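Local coordinates for protein bradyzoite pseudokinase 1 (Toxoplasma gondii, PDB 6M7Z) that is a pseudokinase by name, of a divergent kinase type lacking the glycine-rich loop and probably linked to regulation of parasitophorous-vacuole membrane ultrastructure, at residues M153-K158 and E289-P294; M12-W17 and L86-S91; L35-S40 and T50-R55; E100-R105 and L163-R168; F125-K130 and S176-G181. All coordinates share one frame; numbering follows the deposited sequence.

Contact 1. Residues M153-K158 and E289-P294; sequences MVAALK and EIMKDP
Val-154 and Met-291 mark the closest backbone approach between segments 153-158 and 289-294, their CA atoms 7.6 Å apart, a gap filled largely by side chains. Both segments lie on helices of the helical C-lobe of the protein kinase fold, helix 146-161 leading down to the catalytic-loop region and helix 287-291 lying near the end of the domain. Met-291 makes the largest single contribution. Its CG is anti to the carbonyl carbon (chi1 -79°), and an extended chain beyond CG brings the thioether across to helix 146-161. On the way CG passes Val-154 CG1 at 4.0 Å, the two side chains running in opposite directions. From the preceding residue, Ile-290, the CG2 branch meets both methyls of Val-154, with Val-154 CG2 3.8 Å from Ile-290 CG2. The side chain of Phe-241, on helix 230-248, also packs on Val-154, and Phe-301 and Glu-305 of helix 301-306 touch Met-291, so further helices pack on parts of this layer. The methionine terminus settles on the 155-158 turn: Met-291 CE lies 3.9 Å from Ala-155 CA, and Lys-158 crosses it at about a right angle, its methylene CD 3.7 Å from Met-291 CE.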
# COMPACT_ATOMS: atom_id res chain seq x y z
N MET A 153 2.25 11.12 1.42
CA MET A 153 3.07 10.08 0.84
C MET A 153 4.40 9.95 1.59
O MET A 153 4.81 8.81 1.92
CB MET A 153 3.32 10.34 -0.65
CG MET A 153 2.13 9.96 -1.54
SD MET A 153 2.09 10.80 -3.14
CE MET A 153 3.47 10.01 -3.96
N VAL A 154 5.06 11.08 1.86
CA VAL A 154 6.33 11.10 2.63
C VAL A 154 6.08 10.51 4.03
O VAL A 154 6.88 9.72 4.52
CB VAL A 154 6.92 12.52 2.75
CG1 VAL A 154 8.16 12.55 3.62
CG2 VAL A 154 7.25 13.14 1.41
N ALA A 155 4.99 10.93 4.67
CA ALA A 155 4.68 10.51 6.03
C ALA A 155 4.49 8.99 6.06
O ALA A 155 4.91 8.33 7.00
CB ALA A 155 3.44 11.22 6.54
N ALA A 156 3.81 8.46 5.04
CA ALA A 156 3.49 7.04 4.97
C ALA A 156 4.79 6.23 4.90
O ALA A 156 4.96 5.24 5.63
CB ALA A 156 2.59 6.78 3.80
N LEU A 157 5.71 6.68 4.04
CA LEU A 157 7.00 6.03 3.88
C LEU A 157 7.79 6.07 5.20
O LEU A 157 8.37 5.06 5.61
CB LEU A 157 7.79 6.74 2.77
CG LEU A 157 9.14 6.11 2.43
CD1 LEU A 157 8.99 4.63 2.16
CD2 LEU A 157 9.76 6.80 1.23
N LYS A 158 7.79 7.23 5.86
CA LYS A 158 8.48 7.42 7.13
C LYS A 158 7.95 6.41 8.16
O LYS A 158 8.75 5.82 8.91
CB LYS A 158 8.30 8.84 7.66
CG LYS A 158 9.28 9.19 8.77
CD LYS A 158 8.94 10.42 9.57
CE LYS A 158 9.66 10.45 10.91
NZ LYS A 158 8.85 11.16 11.93
N GLU A 289 14.88 15.91 6.23
CA GLU A 289 15.15 17.10 5.42
C GLU A 289 13.98 17.35 4.45
O GLU A 289 13.57 18.49 4.28
CB GLU A 289 16.47 16.96 4.67
CG GLU A 289 17.68 16.97 5.58
CD GLU A 289 18.98 16.56 4.91
OE1 GLU A 289 19.94 16.26 5.65
OE2 GLU A 289 19.02 16.55 3.68
N ILE A 290 13.45 16.28 3.84
CA ILE A 290 12.30 16.39 2.92
C ILE A 290 11.12 17.05 3.66
O ILE A 290 10.44 17.90 3.08
CB ILE A 290 11.91 15.02 2.34
CG1 ILE A 290 12.94 14.52 1.32
CG2 ILE A 290 10.50 15.05 1.74
CD1 ILE A 290 12.88 13.04 1.06
N MET A 291 10.88 16.64 4.91
CA MET A 291 9.73 17.11 5.69
C MET A 291 9.87 18.61 6.04
O MET A 291 8.87 19.26 6.34
CB MET A 291 9.56 16.29 6.97
CG MET A 291 8.89 14.95 6.73
SD MET A 291 8.45 14.09 8.27
CE MET A 291 7.13 13.03 7.70
N LYS A 292 11.09 19.16 5.97
CA LYS A 292 11.32 20.59 6.23
C LYS A 292 11.44 21.38 4.92
O LYS A 292 11.87 22.52 4.93
CB LYS A 292 12.58 20.76 7.09
CG LYS A 292 12.36 20.59 8.58
CD LYS A 292 13.64 20.22 9.30
CE LYS A 292 13.43 19.72 10.71
NZ LYS A 292 14.59 18.91 11.16
N ASP A 293 11.04 20.79 3.78
CA ASP A 293 11.08 21.48 2.50
C ASP A 293 10.05 22.61 2.52
O ASP A 293 9.01 22.49 3.17
CB ASP A 293 10.88 20.51 1.33
CG ASP A 293 11.09 21.11 -0.05
OD1 ASP A 293 10.12 21.68 -0.60
OD2 ASP A 293 12.23 21.04 -0.57
N PRO A 294 10.33 23.74 1.82
CA PRO A 294 9.36 24.83 1.67
C PRO A 294 7.92 24.43 1.32
O PRO A 294 6.98 25.10 1.74
CB PRO A 294 9.94 25.64 0.50
CG PRO A 294 11.44 25.45 0.62
CD PRO A 294 11.63 24.07 1.21

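Contact 2. Residues M12-W17 and L86-S91; sequences MTFWSW and LDPKYS
Trp-17 lays one face of its indole over the aliphatic chain of Lys-89. The lysine starts anti to its backbone N (chi1 -175°) and stays extended, following the ring from CB beneath the pyrrole part to CE near Trp-17 CZ2. Its CG makes the CH-pi contact, 3.8 Å from the centroid of the Trp-17 five-membered ring and 16° off the normal. On the opposite face lies CE of Met-12, a poorly ordered residue, while Tyr-96 meets the indole edge-to-face. Alongside, Pro-88 CG packs 3.8 Å from Trp-17 CB. The same proline crosses Phe-14 at about a right angle, presenting CD to Phe-14 CE2 at 3.5 Å, and Leu-86 O approaches the rim of that phenyl, 3.6 Å from Phe-14 CE2. Helix 14-23 is thereby packed on the N-terminal end of helix 88-101, the kinase C-helix by its place in the fold. The attraction, including that at Lys-89 CG, is mainly dispersive; CE, next to the ammonium, is probably the most polarised methylene and should suit the electron-rich indole.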
# COMPACT_ATOMS: atom_id res chain seq x y z
N MET A 12 14.35 -15.97 7.86
CA MET A 12 14.01 -17.33 8.34
C MET A 12 14.50 -18.44 7.39
O MET A 12 15.16 -18.15 6.34
CB MET A 12 12.48 -17.41 8.44
CG MET A 12 11.87 -16.50 9.50
SD MET A 12 10.45 -17.23 10.38
CE MET A 12 9.31 -17.55 9.03
N THR A 13 14.24 -19.71 7.74
CA THR A 13 14.71 -20.85 6.89
C THR A 13 13.50 -21.49 6.19
O THR A 13 12.36 -21.15 6.49
CB THR A 13 15.55 -21.90 7.64
OG1 THR A 13 14.69 -22.87 8.28
CG2 THR A 13 16.48 -21.28 8.66
N PHE A 14 13.79 -22.38 5.24
CA PHE A 14 12.75 -23.04 4.45
C PHE A 14 11.68 -23.63 5.38
O PHE A 14 10.48 -23.40 5.19
CB PHE A 14 13.34 -24.11 3.53
CG PHE A 14 12.29 -24.92 2.81
CD1 PHE A 14 11.70 -26.01 3.43
CD2 PHE A 14 11.84 -24.56 1.55
CE1 PHE A 14 10.70 -26.74 2.80
CE2 PHE A 14 10.85 -25.28 0.92
CZ PHE A 14 10.27 -26.36 1.55
N TRP A 15 12.13 -24.39 6.39
CA TRP A 15 11.23 -25.13 7.28
C TRP A 15 10.40 -24.15 8.13
O TRP A 15 9.22 -24.43 8.42
CB TRP A 15 12.01 -26.13 8.15
CG TRP A 15 11.11 -26.98 9.00
CD1 TRP A 15 10.48 -28.13 8.60
CD2 TRP A 15 10.75 -26.78 10.38
NE1 TRP A 15 9.76 -28.66 9.64
CE2 TRP A 15 9.89 -27.85 10.73
CE3 TRP A 15 11.05 -25.82 11.35
CZ2 TRP A 15 9.35 -27.98 12.02
CZ3 TRP A 15 10.51 -25.94 12.61
CH2 TRP A 15 9.67 -27.01 12.94
N SER A 16 10.99 -23.01 8.50
CA SER A 16 10.26 -21.95 9.22
C SER A 16 9.06 -21.47 8.39
O SER A 16 7.97 -21.35 8.93
CB SER A 16 11.15 -20.78 9.57
OG SER A 16 12.37 -21.19 10.13
N TRP A 17 9.30 -21.17 7.10
CA TRP A 17 8.28 -20.62 6.21
C TRP A 17 7.18 -21.65 5.97
O TRP A 17 5.99 -21.31 5.99
CB TRP A 17 8.88 -20.16 4.87
CG TRP A 17 9.69 -18.91 4.99
CD1 TRP A 17 11.02 -18.76 4.77
CD2 TRP A 17 9.21 -17.63 5.42
NE1 TRP A 17 11.40 -17.47 5.02
CE2 TRP A 17 10.31 -16.75 5.42
CE3 TRP A 17 7.96 -17.14 5.80
CZ2 TRP A 17 10.21 -15.41 5.80
CZ3 TRP A 17 7.85 -15.81 6.18
CH2 TRP A 17 8.96 -14.97 6.18
N LEU A 86 7.97 -25.61 -3.19
CA LEU A 86 9.43 -25.47 -3.27
C LEU A 86 9.90 -24.12 -2.70
O LEU A 86 11.08 -23.99 -2.38
CB LEU A 86 9.88 -25.60 -4.73
CG LEU A 86 9.50 -26.92 -5.40
CD1 LEU A 86 9.98 -26.95 -6.84
CD2 LEU A 86 10.03 -28.11 -4.61
N ASP A 87 8.99 -23.15 -2.56
CA ASP A 87 9.31 -21.82 -2.07
C ASP A 87 8.10 -21.23 -1.34
O ASP A 87 7.41 -20.32 -1.82
CB ASP A 87 9.74 -20.92 -3.23
CG ASP A 87 10.10 -19.52 -2.80
OD1 ASP A 87 10.53 -19.37 -1.63
OD2 ASP A 87 9.92 -18.58 -3.62
N PRO A 88 7.80 -21.69 -0.11
CA PRO A 88 6.62 -21.22 0.61
C PRO A 88 6.69 -19.72 0.98
O PRO A 88 5.65 -19.06 1.12
CB PRO A 88 6.60 -22.09 1.88
CG PRO A 88 8.04 -22.52 2.07
CD PRO A 88 8.58 -22.68 0.66
N LYS A 89 7.91 -19.19 1.08
CA LYS A 89 8.13 -17.80 1.42
C LYS A 89 7.32 -16.88 0.49
O LYS A 89 6.66 -15.94 0.95
CB LYS A 89 9.61 -17.46 1.37
CG LYS A 89 9.92 -16.04 1.84
CD LYS A 89 11.35 -15.60 1.74
CE LYS A 89 11.50 -14.23 2.36
NZ LYS A 89 12.92 -13.89 2.59
N TYR A 90 7.36 -17.16 -0.81
CA TYR A 90 6.73 -16.27 -1.77
C TYR A 90 5.24 -16.10 -1.43
O TYR A 90 4.70 -15.02 -1.64
CB TYR A 90 7.01 -16.75 -3.21
CG TYR A 90 5.95 -16.37 -4.21
CD1 TYR A 90 4.86 -17.21 -4.42
CD2 TYR A 90 6.00 -15.17 -4.92
CE1 TYR A 90 3.83 -16.85 -5.28
CE2 TYR A 90 4.99 -14.82 -5.80
CZ TYR A 90 3.90 -15.66 -5.97
OH TYR A 90 2.87 -15.38 -6.84
N SER A 91 4.57 -17.13 -0.89
CA SER A 91 3.11 -17.07 -0.69
C SER A 91 2.71 -16.59 0.71
O SER A 91 1.57 -16.15 0.88
CB SER A 91 2.41 -18.36 -1.06
OG SER A 91 2.69 -19.38 -0.12

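Contact 3. Residues L35-S40 and T50-R55; sequences LKRLLS and TTVNVR
The four-stranded antiparallel sheet of the N-lobe ends at strand 50-54, and helix 33-39 packs on the sheet near this outermost strand, which precedes the strand 76-82 in a kinase family that lacks the usual glycine-rich loop. The helix and strand segments run at 125° to each other, their axes 10.0 Å apart at closest. Leu-38 supplies the apolar part. Its CG lies anti to the carbonyl carbon (chi1 -72°), and the branch CD2 reaches the strand, 4.1 Å from Thr-50 CG2 and 4.2 Å from Val-52 CG2; Val-80 and Leu-121 of the sheet touch the same leucine. One residue earlier in the helix, Arg-37 bends at chi2 (97°) and slides past Val-52 in the opposite direction, with NH1 3.7 Å from Val-52 CG1. Asn-53 O lies near the guanidinium plane, at its edge, 4.2 Å from Arg-37 NH1. A water accepts a hydrogen bond from Asn-53 N at 2.9 Å; its link to Arg-37 NH1 is too short to be trusted in detail. Phe-43 adds a cation-pi contact to Arg-37. Leucine, valine and the threonine methyl thus give an apolar seam, whereas the arginine keeps its charge at the exposed border, where the ring of Phe-43 probably helps to accommodate it.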
# COMPACT_ATOMS: atom_id res chain seq x y z
N LEU A 35 -12.68 -18.48 -5.95
CA LEU A 35 -12.21 -19.59 -6.78
C LEU A 35 -12.98 -19.62 -8.11
O LEU A 35 -12.38 -19.83 -9.16
CB LEU A 35 -12.40 -20.92 -6.06
CG LEU A 35 -11.18 -21.55 -5.40
CD1 LEU A 35 -11.50 -22.98 -4.99
CD2 LEU A 35 -9.96 -21.57 -6.31
N LYS A 36 -14.30 -19.45 -8.06
CA LYS A 36 -15.10 -19.49 -9.27
C LYS A 36 -14.61 -18.42 -10.25
O LYS A 36 -14.47 -18.69 -11.44
CB LYS A 36 -16.60 -19.33 -9.01
CG LYS A 36 -17.42 -19.71 -10.24
CD LYS A 36 -18.89 -19.54 -10.18
CE LYS A 36 -19.53 -19.98 -11.48
NZ LYS A 36 -21.00 -19.80 -11.48
N ARG A 37 -14.36 -17.21 -9.73
CA ARG A 37 -13.92 -16.12 -10.58
C ARG A 37 -12.56 -16.48 -11.20
O ARG A 37 -12.33 -16.24 -12.37
CB ARG A 37 -13.95 -14.79 -9.81
CG ARG A 37 -13.34 -13.60 -10.55
CD ARG A 37 -14.25 -12.64 -11.30
NE ARG A 37 -13.40 -11.62 -11.90
CZ ARG A 37 -12.87 -10.58 -11.25
NH1 ARG A 37 -13.37 -10.21 -10.08
NH2 ARG A 37 -11.84 -9.92 -11.76
N LEU A 38 -11.67 -17.09 -10.41
CA LEU A 38 -10.34 -17.45 -10.90
C LEU A 38 -10.42 -18.52 -12.00
O LEU A 38 -9.66 -18.47 -12.93
CB LEU A 38 -9.47 -17.92 -9.73
CG LEU A 38 -9.02 -16.81 -8.77
CD1 LEU A 38 -8.23 -17.39 -7.61
CD2 LEU A 38 -8.21 -15.73 -9.46
N LEU A 39 -11.34 -19.48 -11.87
CA LEU A 39 -11.48 -20.57 -12.84
C LEU A 39 -12.18 -20.09 -14.11
O LEU A 39 -11.98 -20.69 -15.16
CB LEU A 39 -12.30 -21.71 -12.24
CG LEU A 39 -11.72 -22.42 -11.02
CD1 LEU A 39 -12.77 -23.35 -10.41
CD2 LEU A 39 -10.45 -23.17 -11.42
N SER A 40 -13.01 -19.05 -14.00
CA SER A 40 -13.77 -18.51 -15.13
C SER A 40 -12.88 -17.62 -16.02
O SER A 40 -13.37 -17.09 -17.00
CB SER A 40 -14.98 -17.74 -14.66
OG SER A 40 -15.86 -18.58 -13.93
N THR A 50 -2.69 -11.87 -7.46
CA THR A 50 -3.86 -11.52 -8.21
C THR A 50 -4.87 -10.92 -7.23
O THR A 50 -5.00 -11.38 -6.10
CB THR A 50 -4.38 -12.78 -8.90
OG1 THR A 50 -3.24 -13.26 -9.62
CG2 THR A 50 -5.62 -12.57 -9.74
N THR A 51 -5.54 -9.87 -7.68
CA THR A 51 -6.51 -9.16 -6.87
C THR A 51 -7.90 -9.49 -7.40
O THR A 51 -8.12 -9.43 -8.62
CB THR A 51 -6.25 -7.65 -6.90
OG1 THR A 51 -5.01 -7.45 -6.22
CG2 THR A 51 -7.34 -6.83 -6.23
N VAL A 52 -8.81 -9.84 -6.48
CA VAL A 52 -10.20 -10.03 -6.81
C VAL A 52 -11.02 -9.06 -5.95
O VAL A 52 -10.94 -9.14 -4.73
CB VAL A 52 -10.64 -11.48 -6.57
CG1 VAL A 52 -12.09 -11.66 -6.95
CG2 VAL A 52 -9.77 -12.47 -7.30
N ASN A 53 -11.84 -8.21 -6.58
CA ASN A 53 -12.72 -7.32 -5.81
C ASN A 53 -14.00 -8.07 -5.46
O ASN A 53 -14.53 -8.78 -6.29
CB ASN A 53 -13.09 -6.06 -6.56
CG ASN A 53 -11.89 -5.20 -6.88
OD1 ASN A 53 -10.82 -5.31 -6.27
ND2 ASN A 53 -12.05 -4.35 -7.87
N VAL A 54 -14.47 -7.89 -4.21
CA VAL A 54 -15.78 -8.38 -3.80
C VAL A 54 -16.58 -7.18 -3.30
O VAL A 54 -16.51 -6.82 -2.12
CB VAL A 54 -15.66 -9.50 -2.76
CG1 VAL A 54 -17.02 -10.11 -2.45
CG2 VAL A 54 -14.67 -10.57 -3.18
N ARG A 55 -17.35 -6.57 -4.21
CA ARG A 55 -18.06 -5.32 -3.96
C ARG A 55 -19.22 -5.55 -2.99
O ARG A 55 -19.60 -4.65 -2.25
CB ARG A 55 -18.56 -4.72 -5.28
CG ARG A 55 -17.45 -4.14 -6.15
CD ARG A 55 -17.91 -3.25 -7.28
NE ARG A 55 -16.76 -2.76 -8.02
CZ ARG A 55 -15.97 -1.75 -7.64
NH1 ARG A 55 -16.31 -1.03 -6.58
NH2 ARG A 55 -14.86 -1.48 -8.31
O HOH W 1 -11.91 -8.35 -9.44

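Contact 4. Residues E100-R105 and L163-R168; sequences EILPKR and LGLLHR
Leu-163 thrusts its forked tip at the ring of Pro-103. The two meet tip to tip, with Leu-163 CD2 3.7 Å from Pro-103 CD, and the other prong, CD1, touches both Pro-103 CD and Leu-102. There the leucine side chains cross at about a right angle, Leu-102 CD2 lying 3.8 Å from Leu-163 CD1. That same Leu-102 methyl is the bump that sits between two methyls of the facing segment, for it also touches Leu-165 CD1 at 3.9 Å. Leu-165 CD1 in turn fits in the notch between Leu-102 CD2 and Ile-101 CG2, 3.9 Å from the latter, so the five side chains interlock as a zigzag of methyls closed by the proline ring. Gly-164, at positive phi in a Schellman motif, closes helix 146-161 and lets the chain swing from Leu-163 to Leu-165, both of whose CB atoms face the partner. Such packing of the loop after the C-helix on the segment leading into the catalytic loop is a junction of N- and C-lobes in the protein kinase fold.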
# COMPACT_ATOMS: atom_id res chain seq x y z
N GLU A 100 2.96 -10.44 12.12
CA GLU A 100 4.06 -10.51 13.07
C GLU A 100 4.86 -9.20 13.16
O GLU A 100 5.59 -9.04 14.12
CB GLU A 100 5.04 -11.62 12.69
CG GLU A 100 4.39 -12.97 12.45
CD GLU A 100 3.58 -13.55 13.61
OE1 GLU A 100 3.91 -13.26 14.78
OE2 GLU A 100 2.63 -14.31 13.34
N ILE A 101 4.77 -8.29 12.19
CA ILE A 101 5.73 -7.18 12.12
C ILE A 101 5.05 -5.80 12.08
O ILE A 101 5.50 -4.88 12.74
CB ILE A 101 6.69 -7.39 10.93
CG1 ILE A 101 7.49 -8.67 11.16
CG2 ILE A 101 7.58 -6.16 10.73
CD1 ILE A 101 8.80 -8.74 10.40
N LEU A 102 3.97 -5.66 11.32
CA LEU A 102 3.27 -4.40 11.22
C LEU A 102 2.28 -4.30 12.37
O LEU A 102 1.57 -5.26 12.68
CB LEU A 102 2.57 -4.33 9.86
CG LEU A 102 3.47 -4.48 8.64
CD1 LEU A 102 2.62 -4.63 7.38
CD2 LEU A 102 4.46 -3.31 8.53
N PRO A 103 2.18 -3.13 13.04
CA PRO A 103 1.12 -2.89 14.01
C PRO A 103 -0.27 -3.16 13.40
O PRO A 103 -0.42 -3.07 12.19
CB PRO A 103 1.25 -1.40 14.36
CG PRO A 103 2.67 -1.04 13.99
CD PRO A 103 3.07 -1.97 12.85
N LYS A 104 -1.25 -3.47 14.25
CA LYS A 104 -2.58 -3.86 13.80
C LYS A 104 -3.19 -2.73 12.96
O LYS A 104 -3.89 -3.01 12.00
CB LYS A 104 -3.43 -4.27 15.02
CG LYS A 104 -4.95 -4.30 14.87
CD LYS A 104 -5.53 -5.49 14.15
CE LYS A 104 -7.01 -5.30 13.91
NZ LYS A 104 -7.57 -6.37 13.07
N ARG A 105 -2.94 -1.46 13.32
CA ARG A 105 -3.30 -0.37 12.42
C ARG A 105 -2.29 0.78 12.57
O ARG A 105 -2.33 1.56 13.51
CB ARG A 105 -4.75 0.10 12.66
CG ARG A 105 -5.87 -0.93 12.54
CD ARG A 105 -6.32 -1.23 11.11
NE ARG A 105 -7.53 -2.04 11.07
CZ ARG A 105 -7.62 -3.29 10.59
NH1 ARG A 105 -6.55 -3.94 10.15
NH2 ARG A 105 -8.80 -3.88 10.54
N LEU A 163 9.53 1.36 11.42
CA LEU A 163 9.38 -0.05 11.82
C LEU A 163 10.61 -0.87 11.38
O LEU A 163 10.62 -2.09 11.55
CB LEU A 163 8.11 -0.63 11.18
CG LEU A 163 6.80 0.02 11.58
CD1 LEU A 163 5.65 -0.38 10.63
CD2 LEU A 163 6.45 -0.38 13.01
N GLY A 164 11.61 -0.22 10.78
CA GLY A 164 12.83 -0.87 10.33
C GLY A 164 12.69 -1.55 8.97
O GLY A 164 13.43 -2.50 8.66
N LEU A 165 11.76 -1.07 8.12
CA LEU A 165 11.48 -1.69 6.82
C LEU A 165 11.68 -0.67 5.70
O LEU A 165 11.19 0.47 5.78
CB LEU A 165 10.05 -2.23 6.80
CG LEU A 165 9.76 -3.42 7.72
CD1 LEU A 165 8.28 -3.71 7.79
CD2 LEU A 165 10.52 -4.66 7.26
N LEU A 166 12.38 -1.09 4.64
CA LEU A 166 12.34 -0.44 3.33
C LEU A 166 11.14 -0.99 2.55
O LEU A 166 10.76 -2.17 2.73
CB LEU A 166 13.61 -0.76 2.56
CG LEU A 166 14.89 -0.16 3.15
CD1 LEU A 166 16.11 -0.57 2.36
CD2 LEU A 166 14.80 1.35 3.22
N HIS A 167 10.59 -0.14 1.66
CA HIS A 167 9.51 -0.56 0.77
C HIS A 167 10.08 -1.33 -0.43
O HIS A 167 9.65 -2.46 -0.72
CB HIS A 167 8.67 0.63 0.33
CG HIS A 167 7.45 0.22 -0.43
ND1 HIS A 167 7.51 -0.20 -1.74
CD2 HIS A 167 6.14 0.15 -0.08
CE1 HIS A 167 6.29 -0.48 -2.16
NE2 HIS A 167 5.44 -0.31 -1.16
N ARG A 168 10.99 -0.67 -1.14
CA ARG A 168 11.81 -1.21 -2.25
C ARG A 168 11.10 -1.17 -3.61
O ARG A 168 11.77 -1.42 -4.58
CB ARG A 168 12.33 -2.62 -1.96
CG ARG A 168 13.19 -2.71 -0.70
CD ARG A 168 14.06 -3.96 -0.65
NE ARG A 168 13.23 -5.17 -0.63
CZ ARG A 168 13.54 -6.32 -1.25
NH1 ARG A 168 14.77 -6.53 -1.70
NH2 ARG A 168 12.58 -7.20 -1.47

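Contact 5. Residues F125-K130 and S176-G181; sequences FHPLSK and SVLPDG
Lys-130 donates its backbone N-H to Val-177 O at 2.8 Å, and the bond is well formed: the N-H...O angle is 152° and the donor lies nearly on the line of the C=O. Ser-129 CB packs on the same carbonyl, 3.4 Å from Val-177 O, and touches Ser-176 as well. Nearby, Leu-128 O approaches the ring of Pro-179, with 3.3 Å to Pro-179 CG. Lys-130 CG lies 4.0 Å from Pro-179 CA before its chain bends away. Further out, Pro-127 CB rests 4.3 Å from Leu-178 CD2. Pro-179 is set by a type I turn from Leu-178 to Gly-181, closed by the bond from Gly-181 N to Leu-178 O, 2.8 Å long. The 127-130 stretch occupies the position of the kinase hinge: it leaves strand 121-127 of the N-lobe sheet and, through strand 131-132, joins the small C-lobe sheet beside strand 175-177, just before helix 133-138.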
# COMPACT_ATOMS: atom_id res chain seq x y z
N PHE A 125 -7.14 -10.19 2.82
CA PHE A 125 -8.27 -9.34 2.56
C PHE A 125 -7.89 -7.90 2.95
O PHE A 125 -7.16 -7.65 3.91
CB PHE A 125 -9.50 -9.89 3.27
CG PHE A 125 -10.03 -11.17 2.66
CD1 PHE A 125 -9.52 -12.41 3.04
CD2 PHE A 125 -11.00 -11.14 1.67
CE1 PHE A 125 -9.98 -13.57 2.44
CE2 PHE A 125 -11.45 -12.31 1.07
CZ PHE A 125 -10.94 -13.53 1.46
N HIS A 126 -8.35 -6.95 2.13
CA HIS A 126 -8.17 -5.53 2.33
C HIS A 126 -9.51 -4.83 2.19
O HIS A 126 -10.40 -5.34 1.51
CB HIS A 126 -7.20 -4.93 1.30
CG HIS A 126 -5.81 -5.44 1.40
ND1 HIS A 126 -5.03 -5.23 2.51
CD2 HIS A 126 -5.06 -6.15 0.52
CE1 HIS A 126 -3.85 -5.80 2.31
NE2 HIS A 126 -3.85 -6.38 1.11
N PRO A 127 -9.67 -3.61 2.74
CA PRO A 127 -10.81 -2.78 2.37
C PRO A 127 -10.72 -2.55 0.86
O PRO A 127 -9.62 -2.45 0.31
CB PRO A 127 -10.60 -1.47 3.14
CG PRO A 127 -9.53 -1.75 4.16
CD PRO A 127 -8.74 -2.94 3.66
N LEU A 128 -11.88 -2.51 0.19
CA LEU A 128 -11.90 -2.25 -1.23
C LEU A 128 -11.63 -0.77 -1.44
O LEU A 128 -12.41 0.07 -1.00
CB LEU A 128 -13.25 -2.66 -1.81
CG LEU A 128 -13.42 -2.37 -3.29
CD1 LEU A 128 -12.28 -2.98 -4.11
CD2 LEU A 128 -14.80 -2.87 -3.73
N SER A 129 -10.51 -0.44 -2.07
CA SER A 129 -10.08 0.94 -2.23
C SER A 129 -10.90 1.61 -3.33
O SER A 129 -11.43 0.94 -4.22
CB SER A 129 -8.60 1.02 -2.51
OG SER A 129 -8.33 1.02 -3.91
N LYS A 130 -11.00 2.94 -3.24
CA LYS A 130 -11.66 3.76 -4.26
C LYS A 130 -10.81 3.81 -5.53
O LYS A 130 -11.35 4.06 -6.59
CB LYS A 130 -11.91 5.18 -3.75
CG LYS A 130 -13.02 5.31 -2.72
CD LYS A 130 -14.43 5.40 -3.35
CE LYS A 130 -15.52 4.73 -2.52
NZ LYS A 130 -16.54 4.07 -3.36
N SER A 176 -2.98 4.06 -2.32
CA SER A 176 -4.39 3.91 -2.66
C SER A 176 -5.25 4.74 -1.70
O SER A 176 -4.82 5.16 -0.63
CB SER A 176 -4.78 2.47 -2.69
OG SER A 176 -4.78 1.90 -1.39
N VAL A 177 -6.48 5.01 -2.13
CA VAL A 177 -7.39 5.85 -1.41
C VAL A 177 -8.47 4.95 -0.81
O VAL A 177 -9.18 4.28 -1.55
CB VAL A 177 -8.01 6.92 -2.33
CG1 VAL A 177 -8.96 7.82 -1.54
CG2 VAL A 177 -6.95 7.74 -3.04
N LEU A 178 -8.57 4.92 0.52
CA LEU A 178 -9.57 4.09 1.19
C LEU A 178 -10.94 4.77 1.05
O LEU A 178 -11.03 5.96 0.71
CB LEU A 178 -9.19 3.89 2.65
CG LEU A 178 -7.88 3.12 2.89
CD1 LEU A 178 -7.63 2.92 4.38
CD2 LEU A 178 -7.89 1.78 2.17
N PRO A 179 -12.06 4.03 1.25
CA PRO A 179 -13.39 4.64 1.18
C PRO A 179 -13.55 5.89 2.06
O PRO A 179 -14.19 6.84 1.62
CB PRO A 179 -14.31 3.50 1.61
CG PRO A 179 -13.57 2.27 1.16
CD PRO A 179 -12.11 2.58 1.45
N ASP A 180 -12.92 5.95 3.24
CA ASP A 180 -13.07 7.14 4.09
C ASP A 180 -12.19 8.31 3.59
O ASP A 180 -12.23 9.39 4.19
CB ASP A 180 -12.86 6.80 5.57
CG ASP A 180 -11.44 6.45 5.95
OD1 ASP A 180 -10.55 6.49 5.04
OD2 ASP A 180 -11.24 6.12 7.15
N GLY A 181 -11.39 8.09 2.54
CA GLY A 181 -10.57 9.16 1.91
C GLY A 181 -9.13 9.20 2.42
O GLY A 181 -8.34 10.03 1.93

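Overall arrangement
Contacts 2 and 3 lie in the N-lobe, contact 1 in the C-lobe, and contacts 4 and 5 between the lobes, nearer the centre of the chain. Contacts 1 and 3 are on opposite sides of that centre, about 37 Å between their own centres, yet both are buried; contact 1 is mainly aliphatic, whereas contact 3 adds an arginine at its border. Contact 2 is partly exposed and depends on aromatic rings. Helix 88-101 serves contacts 2 and 4 at its opposite ends. Contact 4 joins lobes by interlocked methyls, whereas contact 5 does so with a backbone hydrogen bond as well as packing. Contacts 3 and 5 touch directly, Asn-53 OD1 lying 3.5 Å from Leu-128 CD1, and both reach the N-lobe sheet.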